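Local structure of putative alkaline phosphatase (4F1V) at residues G165-T170 and T175-G180. The protein binds inorganic phosphate with high affinity in the periplasm, probably as the solute-binding component of a PstSACB-type ABC importer. Numbering follows the deposited sequence. Where two conformers were deposited one is given.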
loop_
_atom_site.group_PDB
_atom_site.type_symbol
_atom_site.label_atom_id
_atom_site.label_comp_id
_atom_site.label_asym_id
_atom_site.label_seq_id
_atom_site.Cartn_x
_atom_site.Cartn_y
_atom_site.Cartn_z
ATOM N N GLY A 165 21.917 -14.879 0.075
ATOM C CA GLY A 165 21.399 -13.942 -0.907
ATOM C C GLY A 165 20.694 -12.830 -0.164
ATOM O O GLY A 165 20.662 -12.770 1.038
ATOM N N ASN A 166 20.046 -11.798 -1.245
ATOM C CA ASN A 166 19.477 -10.564 -0.839
ATOM C C ASN A 166 18.069 -10.362 -1.363
ATOM O O ASN A 166 17.813 -10.702 -2.490
ATOM C CB ASN A 166 20.321 -9.351 -1.369
ATOM C CG ASN A 166 21.767 -9.422 -0.989
ATOM O OD1 ASN A 166 22.031 -9.701 0.136
ATOM N ND2 ASN A 166 22.685 -9.264 -1.931
ATOM N N PHE A 167 17.191 -9.736 -0.551
ATOM C CA PHE A 167 15.914 -9.307 -1.097
ATOM C C PHE A 167 15.996 -7.881 -1.671
ATOM O O PHE A 167 16.372 -6.953 -0.956
ATOM C CB PHE A 167 14.804 -9.286 -0.013
ATOM C CG PHE A 167 14.429 -10.641 0.545
ATOM C CD1 PHE A 167 13.459 -11.402 -0.136
ATOM C CD2 PHE A 167 14.995 -11.177 1.684
ATOM C CE1 PHE A 167 13.088 -12.604 0.392
ATOM C CE2 PHE A 167 14.589 -12.386 2.216
ATOM C CZ PHE A 167 13.635 -13.138 1.545
ATOM N N ALA A 168 15.612 -7.719 -2.901
ATOM C CA ALA A 168 15.468 -6.421 -3.579
ATOM C C ALA A 168 14.061 -5.896 -3.292
ATOM O O ALA A 168 13.069 -6.628 -3.232
ATOM C CB ALA A 168 15.672 -6.596 -5.088
ATOM N N VAL A 169 13.965 -4.549 -3.198
ATOM C CA VAL A 169 12.693 -3.877 -3.244
ATOM C C VAL A 169 12.078 -3.994 -4.613
ATOM O O VAL A 169 12.733 -3.654 -5.624
ATOM C CB VAL A 169 12.823 -2.402 -2.859
ATOM C CG1 VAL A 169 11.436 -1.744 -2.896
ATOM C CG2 VAL A 169 13.480 -2.263 -1.489
ATOM N N THR A 170 10.860 -4.509 -4.733
ATOM C CA THR A 170 10.224 -4.751 -6.022
ATOM C C THR A 170 8.710 -4.797 -5.820
ATOM O O THR A 170 8.220 -4.986 -4.716
ATOM C CB THR A 170 10.749 -6.064 -6.646
ATOM O OG1 THR A 170 10.179 -6.231 -7.916
ATOM C CG2 THR A 170 10.520 -7.288 -5.754
ATOM N N THR A 175 10.722 -12.122 -8.184
ATOM C CA THR A 175 12.137 -11.756 -8.477
ATOM C C THR A 175 12.789 -11.069 -7.305
ATOM O O THR A 175 13.934 -10.558 -7.461
ATOM C CB THR A 175 12.266 -10.935 -9.784
ATOM O OG1 THR A 175 11.441 -9.751 -9.603
ATOM C CG2 THR A 175 11.801 -11.748 -10.945
ATOM N N SER A 176 12.178 -10.963 -6.130
ATOM C CA SER A 176 12.772 -10.203 -5.049
ATOM C C SER A 176 14.091 -10.850 -4.540
ATOM O O SER A 176 15.114 -10.133 -4.409
ATOM C CB SER A 176 11.807 -10.030 -3.857
ATOM O OG SER A 176 12.421 -9.360 -2.806
ATOM N N PHE A 177 14.045 -12.116 -4.133
ATOM C CA PHE A 177 15.183 -12.750 -3.495
ATOM C C PHE A 177 16.199 -13.217 -4.558
ATOM O O PHE A 177 15.816 -13.936 -5.481
ATOM C CB PHE A 177 14.725 -13.941 -2.637
ATOM C CG PHE A 177 15.833 -14.497 -1.738
ATOM C CD1 PHE A 177 16.441 -13.683 -0.778
ATOM C CD2 PHE A 177 16.266 -15.797 -1.914
ATOM C CE1 PHE A 177 17.472 -14.173 0.008
ATOM C CE2 PHE A 177 17.308 -16.310 -1.115
ATOM C CZ PHE A 177 17.941 -15.490 -0.202
ATOM N N SER A 178 17.456 -12.854 -4.393
ATOM C CA SER A 178 18.438 -13.209 -5.377
ATOM C C SER A 178 18.700 -14.717 -5.460
ATOM O O SER A 178 19.225 -15.155 -6.520
ATOM C CB SER A 178 19.724 -12.427 -5.148
ATOM O OG SER A 178 20.301 -12.847 -3.946
ATOM N N GLY A 179 18.334 -15.473 -4.437
ATOM C CA GLY A 179 18.433 -16.950 -4.433
ATOM C C GLY A 179 17.160 -17.685 -4.900
ATOM O O GLY A 179 17.127 -18.870 -4.750
ATOM N N GLY A 180 16.202 -16.947 -5.452
ATOM C CA GLY A 180 15.001 -17.541 -5.939
ATOM C C GLY A 180 13.884 -17.674 -4.944
ATOM O O GLY A 180 14.017 -17.461 -3.742
#
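F167 and F177 pair at a single antiparallel beta bridge, and they illustrate how two loop segments can be joined by backbone bonds on one side and by aromatic rings on another. The ring of F177 brings CD1 over the centre of one face of the F167 ring, with the planes inclined at 46°, neither stacked nor edge-to-face. F177 reaches that place because its CG lies anti to the backbone N (chi1 -170°), while F177 CE1 comes within 3.5 Å of G165 C. This is the tightly packed side: S119 of helix 111-119 touches both rings, and L156 of helix 147-159 covers F167 further. Shortened to an alanine, F167 would probably leave the F177 ring without its aromatic neighbour and open a gap beside L156.

Backbone hydrogen bonds flank the bridged pair. A168 N donates almost straight (176°) to S176 O from above the carbonyl plane, and S178 N donates a hydrogen bond to N166 O at 2.9 Å. Two serine hydroxyls add a bond on either side of these: S178 OG accepts from N166 N at 2.9 Å, and S176 OG donates to A168 O at 2.8 Å, on a lone pair in the carbonyl plane. The same S176 OG lies at the edge of the F167 ring, 3.5 Å from CD1.

Toward solvent the contact thins. The CB of N166 points away from 175-180, A168 CB merely rests 3.6 Å from S176 O, and the hydroxyls of T170 and T175, 4.1 Å apart at OG1, each bond to T172 instead. A type I beta turn, F177 to G180, starts at the bridged residue itself, with G180 N bonded to F177 O. The whole is an isolated antiparallel beta bridge within the loop joining helix 147-159 to strand 186-188 of the periplasmic binding protein, or Venus flytrap, fold.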